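Local coordinates for general stress protein 26 (Bacillus anthracis, PDB 3EC6) that is of unknown function but binds flavin-adenine dinucleotide and is probably a flavin-dependent protein related to pyridoxamine 5'-phosphate oxidase, at residues V44-D47 against K52-D55; G18-V23 against V114-N119; T10-Q15 against E38-Y43. One frame throughout, in Å; residues are numbered along the deposited sequence. Where two conformers were deposited one is given.

Overall arrangement
The three contacts share one curled antiparallel sheet, consistent with a flavin-binding split barrel. Contact 1 holds the cofactor directly, gripping the flavin with strand 41-47 and the phosphate with helix 51-58. Contact 2 lies about 7 Å from it, centre to centre, in the buried interior next to that site, with the side chain of Ile116 about 7 Å from FAD. The two join where Ile116 N meets Val44 O at 2.7 Å and where Asp55 OD2 meets Thr22 OG1 at 2.6 Å. Contact 3, about 18 Å from contact 1 between centres, packs helix 4-13 on the start of strand 41-47 and the turn leading into it; Ile118 N to Leu42 O, 2.8 Å, ties it to contact 2.

Contact 1 of 3, residues V44-D47 against K52-D55; sequences VATD and KITD. With FAD (flavin-adenine dinucleotide), chain B.
The CA atoms of 44-47 and 52-55 come nearest at Asp47 and Ile53, 8.4 Å apart, and no hydrogen bond joins the two segments; the direct contact is small, made by the Ile53 side chain on Thr46 CG2 and Asp47 O, with FAD bound beside it. Thr46 CG2 and Ile53 CD1 meet at 3.7 Å as the two side chains lie alongside, pointing opposite ways, while CG1 of Ile53 lies against Asp47 O. Ile116 of strand 113-126 touches both side chains and continues this small hydrophobic patch into the interior.

Thr46 divides its work between its two branches. With OG1 trans to the main-chain nitrogen (chi1 -163°), the methyl is left for Ile53 and the hydroxyl is turned to the flavin, where OG1 donates to FAD O2 at 2.7 Å. That hydroxyl also has Ser50 OG as a partner. One residue back, the carbonyl Ala45 O accepts from FAD N3 at 2.8 Å in an almost straight bond, 175° at the hydrogen. Two adjacent polar positions of the pyrimidine ring are thus read by two consecutive residues, which fixes how that end of the flavin is turned.

On the helix, Lys52 N donates to FAD O2P over 3.2 Å, at 154°, and Lys51 N also binds the cofactor. Two kinks in the Lys52 chain carry its aliphatic part past the phosphate and its NZ on to Leu20 O, Thr22 OG1 and His29 ND1. Amides at the start of a helix would be expected to stabilise the phosphate's negative charge. The last residues of a strand for the pyrimidine and the start of a helix for the phosphate make up a flavin site consistent with the FMN-binding split barrel of the pyridoxamine 5'-phosphate oxidase family.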
# COMPACT_ATOMS: atom_id res chain seq x y z
N VAL A 44 -1.52 12.73 8.21
CA VAL A 44 -2.78 12.23 7.63
C VAL A 44 -3.88 12.57 8.64
O VAL A 44 -3.70 12.38 9.85
CB VAL A 44 -2.72 10.71 7.45
CG1 VAL A 44 -4.07 10.15 7.01
CG2 VAL A 44 -1.64 10.37 6.40
N ALA A 45 -5.00 13.07 8.14
CA ALA A 45 -6.16 13.38 8.97
C ALA A 45 -7.03 12.16 9.03
O ALA A 45 -7.34 11.54 7.98
CB ALA A 45 -6.90 14.58 8.35
N THR A 46 -7.46 11.78 10.23
CA THR A 46 -8.31 10.60 10.36
C THR A 46 -9.18 10.70 11.61
O THR A 46 -9.04 11.66 12.41
CB THR A 46 -7.50 9.26 10.26
OG1 THR A 46 -8.42 8.20 10.00
CG2 THR A 46 -6.71 8.99 11.53
N ASP A 47 -10.02 9.69 11.80
CA ASP A 47 -10.88 9.62 12.98
C ASP A 47 -10.07 8.93 14.09
O ASP A 47 -9.34 7.93 13.84
CB ASP A 47 -12.10 8.77 12.62
CG ASP A 47 -12.98 8.45 13.82
OD1 ASP A 47 -13.84 9.26 14.19
OD2 ASP A 47 -12.81 7.34 14.40
N LYS A 52 -6.17 2.20 12.25
CA LYS A 52 -4.78 2.62 11.98
C LYS A 52 -4.20 3.27 13.22
O LYS A 52 -3.03 3.13 13.51
CB LYS A 52 -4.70 3.61 10.82
CG LYS A 52 -5.24 3.09 9.52
CD LYS A 52 -4.49 1.83 9.04
CE LYS A 52 -3.54 2.09 7.94
NZ LYS A 52 -2.80 0.86 7.60
N ILE A 53 -5.04 3.98 13.97
CA ILE A 53 -4.57 4.56 15.22
C ILE A 53 -4.25 3.48 16.23
O ILE A 53 -3.23 3.56 16.88
CB ILE A 53 -5.59 5.58 15.79
CG1 ILE A 53 -5.93 6.73 14.80
CG2 ILE A 53 -5.12 6.10 17.16
CD1 ILE A 53 -4.80 7.60 14.38
N THR A 54 -5.10 2.45 16.37
CA THR A 54 -4.78 1.33 17.24
C THR A 54 -3.51 0.58 16.81
O THR A 54 -2.73 0.16 17.67
CB THR A 54 -5.97 0.34 17.28
OG1 THR A 54 -7.11 1.09 17.70
CG2 THR A 54 -5.73 -0.81 18.28
N ASP A 55 -3.33 0.45 15.49
CA ASP A 55 -2.13 -0.21 14.93
C ASP A 55 -0.93 0.54 15.46
O ASP A 55 -0.02 -0.08 16.05
CB ASP A 55 -2.06 -0.18 13.41
CG ASP A 55 -3.09 -1.02 12.74
OD1 ASP A 55 -3.72 -1.89 13.40
OD2 ASP A 55 -3.26 -0.81 11.53
PA FAD B . -11.23 1.33 10.07
O1A FAD B . -10.84 1.63 11.51
O2A FAD B . -12.51 2.00 9.63
O5B FAD B . -11.53 -0.27 9.84
C5B FAD B . -11.70 -0.69 8.51
C4B FAD B . -10.62 -1.74 8.33
O4B FAD B . -11.00 -2.91 9.08
C3B FAD B . -10.49 -2.10 6.85
O3B FAD B . -9.36 -1.46 6.27
C2B FAD B . -10.48 -3.63 6.89
O2B FAD B . -9.14 -4.11 6.93
C1B FAD B . -11.18 -4.01 8.20
N9A FAD B . -12.63 -4.23 7.99
C8A FAD B . -13.40 -3.67 7.00
N7A FAD B . -14.67 -4.12 7.13
C5A FAD B . -14.73 -4.95 8.19
C6A FAD B . -15.80 -5.67 8.73
N6A FAD B . -16.92 -5.81 8.00
N1A FAD B . -15.55 -6.47 9.83
C2A FAD B . -14.28 -6.55 10.38
N3A FAD B . -13.22 -5.83 9.83
C4A FAD B . -13.45 -5.04 8.75
N1 FAD B . -9.68 7.84 5.58
C2 FAD B . -9.23 8.79 6.48
O2 FAD B . -9.60 8.63 7.65
N3 FAD B . -8.40 9.82 6.09
C4 FAD B . -8.02 9.95 4.78
O4 FAD B . -7.25 10.89 4.43
C4X FAD B . -8.51 9.03 3.83
N5 FAD B . -8.14 9.17 2.50
C5X FAD B . -8.64 8.26 1.58
C6 FAD B . -8.26 8.45 0.23
C7 FAD B . -8.74 7.51 -0.69
C7M FAD B . -8.35 7.70 -2.14
C8 FAD B . -9.56 6.44 -0.29
C8M FAD B . -10.07 5.39 -1.27
C9 FAD B . -9.88 6.24 1.06
C9A FAD B . -9.42 7.18 2.01
N10 FAD B . -9.75 7.02 3.35
C10 FAD B . -9.31 7.97 4.26
C1' FAD B . -10.47 5.83 3.90
C2' FAD B . -9.54 4.75 4.47
O2' FAD B . -8.65 4.26 3.46
C3' FAD B . -10.42 3.57 4.91
O3' FAD B . -11.36 4.10 5.87
C4' FAD B . -9.59 2.46 5.54
O4' FAD B . -10.37 1.23 5.72
C5' FAD B . -9.04 2.91 6.91
O5' FAD B . -8.33 1.83 7.49
P FAD B . -8.57 1.65 9.08
O1P FAD B . -8.01 0.31 9.56
O2P FAD B . -8.19 2.87 9.86
O3P FAD B . -10.16 1.59 8.95

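Contact 2 of 3, residues G18-V23 against V114-N119; sequences GVLSTV and VLIKIN
Leu20 meets Ile116 and Ile118 in purely apolar packing, each of its two methyls taking one isoleucine. CD2 faces Ile116 CD1 at 3.9 Å, the two side chains reaching for each other tip to tip. CD1 lies 3.9 Å from Ile118 CD1 in a different manner, since here the side chains run past one another in opposite directions. Leu20 CG stands trans to the main-chain nitrogen (chi1 175°), which extends the fork across the interior toward both partners. The backbones stay well apart, with Leu20 CA and Ile118 CA 10.0 Å from each other.

That separation fits the split-barrel fold to which the family points: strands 17-24 and 113-126 are not paired in the sheet, and they meet through side chains directed into the buried interior of a curled antiparallel sheet. Met33 packs on Leu20, while Ile53, Ile56 and Ala84 add to the apolar surroundings of Ile116.

Hydrogen bonding belongs to the neighbouring strands: Leu20 bonds through its backbone to Ala31, and Ser21 to His63. Residues of strand 17-24 also reach the dimer interface, where Val19 packs on Val19 of the second subunit and Ser21 OG bonds to Ser30 OG of the second subunit.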
# COMPACT_ATOMS: atom_id res chain seq x y z
N GLY A 18 -2.01 8.64 -1.14
CA GLY A 18 -0.95 7.64 -1.09
C GLY A 18 -1.45 6.43 -0.31
O GLY A 18 -2.66 6.31 -0.02
N VAL A 19 -0.51 5.58 0.11
CA VAL A 19 -0.85 4.39 0.88
C VAL A 19 -0.11 4.44 2.20
O VAL A 19 1.10 4.65 2.20
CB VAL A 19 -0.39 3.12 0.14
CG1 VAL A 19 -0.73 1.91 0.94
CG2 VAL A 19 -1.10 3.06 -1.28
N LEU A 20 -0.84 4.28 3.31
CA LEU A 20 -0.22 4.20 4.64
C LEU A 20 -0.29 2.75 5.09
O LEU A 20 -1.41 2.20 5.22
CB LEU A 20 -1.04 5.07 5.61
CG LEU A 20 -0.61 5.01 7.09
CD1 LEU A 20 0.86 5.48 7.28
CD2 LEU A 20 -1.55 5.88 7.99
N SER A 21 0.87 2.16 5.34
CA SER A 21 0.89 0.75 5.82
C SER A 21 1.37 0.72 7.27
O SER A 21 2.26 1.46 7.69
CB SER A 21 1.88 -0.03 4.97
OG SER A 21 1.48 0.09 3.60
N THR A 22 0.75 -0.16 8.04
CA THR A 22 1.03 -0.37 9.45
C THR A 22 1.07 -1.86 9.70
O THR A 22 0.83 -2.68 8.78
CB THR A 22 -0.13 0.22 10.33
OG1 THR A 22 -1.39 -0.27 9.80
CG2 THR A 22 -0.12 1.76 10.29
N VAL A 23 1.49 -2.24 10.93
CA VAL A 23 1.41 -3.63 11.38
C VAL A 23 0.26 -3.77 12.36
O VAL A 23 0.14 -2.95 13.27
CB VAL A 23 2.71 -4.06 12.07
CG1 VAL A 23 2.59 -5.54 12.55
CG2 VAL A 23 3.87 -3.87 11.16
N VAL A 114 -8.07 13.72 14.43
CA VAL A 114 -6.66 13.78 14.89
C VAL A 114 -5.82 13.66 13.65
O VAL A 114 -6.29 13.27 12.56
CB VAL A 114 -6.31 12.62 15.85
CG1 VAL A 114 -7.14 12.73 17.13
CG2 VAL A 114 -6.53 11.23 15.19
N LEU A 115 -4.55 13.99 13.82
CA LEU A 115 -3.56 13.78 12.75
C LEU A 115 -2.62 12.63 13.12
O LEU A 115 -2.18 12.51 14.26
CB LEU A 115 -2.72 15.05 12.51
CG LEU A 115 -3.47 16.24 11.92
CD1 LEU A 115 -2.59 17.49 12.09
CD2 LEU A 115 -3.85 16.01 10.47
N ILE A 116 -2.31 11.79 12.12
CA ILE A 116 -1.17 10.89 12.28
C ILE A 116 0.06 11.62 11.72
O ILE A 116 0.05 12.08 10.59
CB ILE A 116 -1.40 9.65 11.49
CG1 ILE A 116 -2.62 8.91 12.02
CG2 ILE A 116 -0.14 8.79 11.57
CD1 ILE A 116 -3.00 7.68 11.13
N LYS A 117 1.09 11.78 12.56
CA LYS A 117 2.31 12.49 12.23
C LYS A 117 3.36 11.44 11.91
O LYS A 117 3.61 10.53 12.69
CB LYS A 117 2.77 13.31 13.45
CG LYS A 117 4.16 13.90 13.23
CD LYS A 117 4.49 14.84 14.38
CE LYS A 117 5.90 15.37 14.29
NZ LYS A 117 6.23 16.20 15.48
N ILE A 118 3.99 11.53 10.75
CA ILE A 118 4.97 10.50 10.36
C ILE A 118 6.33 11.18 10.26
O ILE A 118 6.55 12.05 9.39
CB ILE A 118 4.60 9.87 9.00
CG1 ILE A 118 3.31 9.12 9.13
CG2 ILE A 118 5.70 8.85 8.58
CD1 ILE A 118 2.61 8.94 7.86
N ASN A 119 7.22 10.82 11.18
CA ASN A 119 8.57 11.39 11.23
C ASN A 119 9.47 10.50 10.41
O ASN A 119 9.72 9.37 10.81
CB ASN A 119 9.11 11.46 12.65
CG ASN A 119 8.60 12.66 13.38
OD1 ASN A 119 7.67 12.58 14.16
ND2 ASN A 119 9.19 13.82 13.09

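Contact 3 of 3, residues T10-Q15 against E38-Y43; sequences TIIQGQ and EDFVLY
Two torsions of Ile12 send its branches to different partners: chi1 of -66° places CG2 trans to the main-chain nitrogen, where it meets Leu42, and chi2 of 160° extends CD1 to the Phe40 ring. Here the last part of helix 4-13 packs against a beta hairpin formed by strands 27-38 and 41-47 in the antiparallel sheet, consistent with the split barrel of the family. A type II' turn from Glu38 to Val41 connects those strands, closed by Val41 N to Glu38 O at 3.0 Å and by Glu38 N to Val41 O at 2.9 Å.

The backbones approach to 8.0 Å between Ile12 CA and Phe40 CA, and side chains bridge the interval. Ile12 CG2 comes within 4.0 Å of Leu42 CD2. The Phe40 side chain crosses that of Ile12 at about a right angle, and Lys5, Ile8 and Thr9 also touch Phe40, so Phe40 meets residues from successive turns of the helix. His37 of strand 27-38 touches both Ile12 and Leu42. Against the ring, the Ile12 methyl comes in at the edge, close to the ring plane, with CD1 4.0 Å from Phe40 CD1.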
# COMPACT_ATOMS: atom_id res chain seq x y z
N THR A 10 8.82 17.78 -4.65
CA THR A 10 7.99 17.78 -5.87
C THR A 10 6.89 16.72 -5.70
O THR A 10 5.68 17.01 -5.89
CB THR A 10 8.86 17.51 -7.13
OG1 THR A 10 9.82 18.57 -7.33
CG2 THR A 10 8.02 17.36 -8.37
N ILE A 11 7.30 15.52 -5.28
CA ILE A 11 6.35 14.43 -5.07
C ILE A 11 5.43 14.76 -3.94
O ILE A 11 4.20 14.65 -4.07
CB ILE A 11 7.05 13.04 -4.87
CG1 ILE A 11 7.82 12.62 -6.13
CG2 ILE A 11 6.02 11.97 -4.51
CD1 ILE A 11 6.94 12.38 -7.35
N ILE A 12 5.99 15.15 -2.80
CA ILE A 12 5.20 15.51 -1.65
C ILE A 12 4.26 16.74 -1.99
O ILE A 12 3.19 16.82 -1.43
CB ILE A 12 6.10 15.71 -0.39
CG1 ILE A 12 6.74 14.38 0.03
CG2 ILE A 12 5.33 16.27 0.83
CD1 ILE A 12 7.98 14.64 0.92
N GLN A 13 4.64 17.62 -2.92
CA GLN A 13 3.84 18.83 -3.23
C GLN A 13 2.79 18.55 -4.31
O GLN A 13 1.97 19.44 -4.63
CB GLN A 13 4.73 20.02 -3.64
CG GLN A 13 5.31 19.93 -5.07
CD GLN A 13 6.34 21.03 -5.43
OE1 GLN A 13 6.69 21.22 -6.62
NE2 GLN A 13 6.83 21.76 -4.40
N GLY A 14 2.81 17.32 -4.86
CA GLY A 14 1.87 16.94 -5.93
C GLY A 14 0.57 16.33 -5.40
O GLY A 14 0.03 16.76 -4.35
N GLN A 15 0.04 15.34 -6.12
CA GLN A 15 -1.23 14.76 -5.63
C GLN A 15 -1.12 14.16 -4.23
O GLN A 15 -0.10 13.67 -3.81
CB GLN A 15 -1.91 13.79 -6.62
CG GLN A 15 -3.49 13.80 -6.52
CD GLN A 15 -4.08 12.69 -5.59
OE1 GLN A 15 -5.04 12.91 -4.84
NE2 GLN A 15 -3.51 11.49 -5.68
N GLU A 38 4.62 19.06 6.52
CA GLU A 38 5.41 20.22 6.89
C GLU A 38 6.84 19.83 6.67
O GLU A 38 7.38 18.98 7.37
CB GLU A 38 5.16 20.56 8.32
CG GLU A 38 3.94 21.46 8.38
CD GLU A 38 3.90 22.23 9.67
OE1 GLU A 38 4.58 21.79 10.64
OE2 GLU A 38 3.19 23.25 9.71
N ASP A 39 7.44 20.46 5.66
CA ASP A 39 8.74 20.00 5.17
C ASP A 39 8.64 18.49 4.86
O ASP A 39 7.78 18.08 4.07
CB ASP A 39 9.83 20.34 6.16
CG ASP A 39 10.08 21.85 6.23
OD1 ASP A 39 10.13 22.50 5.15
OD2 ASP A 39 10.21 22.35 7.36
N PHE A 40 9.53 17.68 5.43
CA PHE A 40 9.49 16.25 5.06
C PHE A 40 8.67 15.41 6.01
O PHE A 40 8.54 14.20 5.84
CB PHE A 40 10.92 15.66 4.95
CG PHE A 40 11.73 16.28 3.83
CD1 PHE A 40 11.39 16.05 2.50
CD2 PHE A 40 12.79 17.13 4.14
CE1 PHE A 40 12.09 16.64 1.48
CE2 PHE A 40 13.53 17.73 3.10
CZ PHE A 40 13.17 17.47 1.77
N VAL A 41 8.04 16.06 6.99
CA VAL A 41 7.16 15.37 7.93
C VAL A 41 5.78 15.25 7.35
O VAL A 41 5.19 16.25 6.91
CB VAL A 41 7.11 16.13 9.31
CG1 VAL A 41 6.11 15.46 10.24
CG2 VAL A 41 8.55 16.14 9.95
N LEU A 42 5.23 14.03 7.30
CA LEU A 42 3.94 13.83 6.63
C LEU A 42 2.86 13.76 7.71
O LEU A 42 3.10 13.40 8.85
CB LEU A 42 3.89 12.51 5.80
CG LEU A 42 4.95 12.49 4.70
CD1 LEU A 42 4.87 11.15 3.98
CD2 LEU A 42 4.75 13.61 3.70
N TYR A 43 1.64 14.14 7.32
CA TYR A 43 0.50 14.08 8.27
C TYR A 43 -0.72 13.53 7.53
O TYR A 43 -0.91 13.84 6.35
CB TYR A 43 0.11 15.48 8.76
CG TYR A 43 1.16 16.17 9.65
CD1 TYR A 43 1.14 15.99 11.04
CD2 TYR A 43 2.18 16.95 9.08
CE1 TYR A 43 2.12 16.61 11.89
CE2 TYR A 43 3.16 17.53 9.89
CZ TYR A 43 3.12 17.36 11.28
OH TYR A 43 4.07 17.93 12.11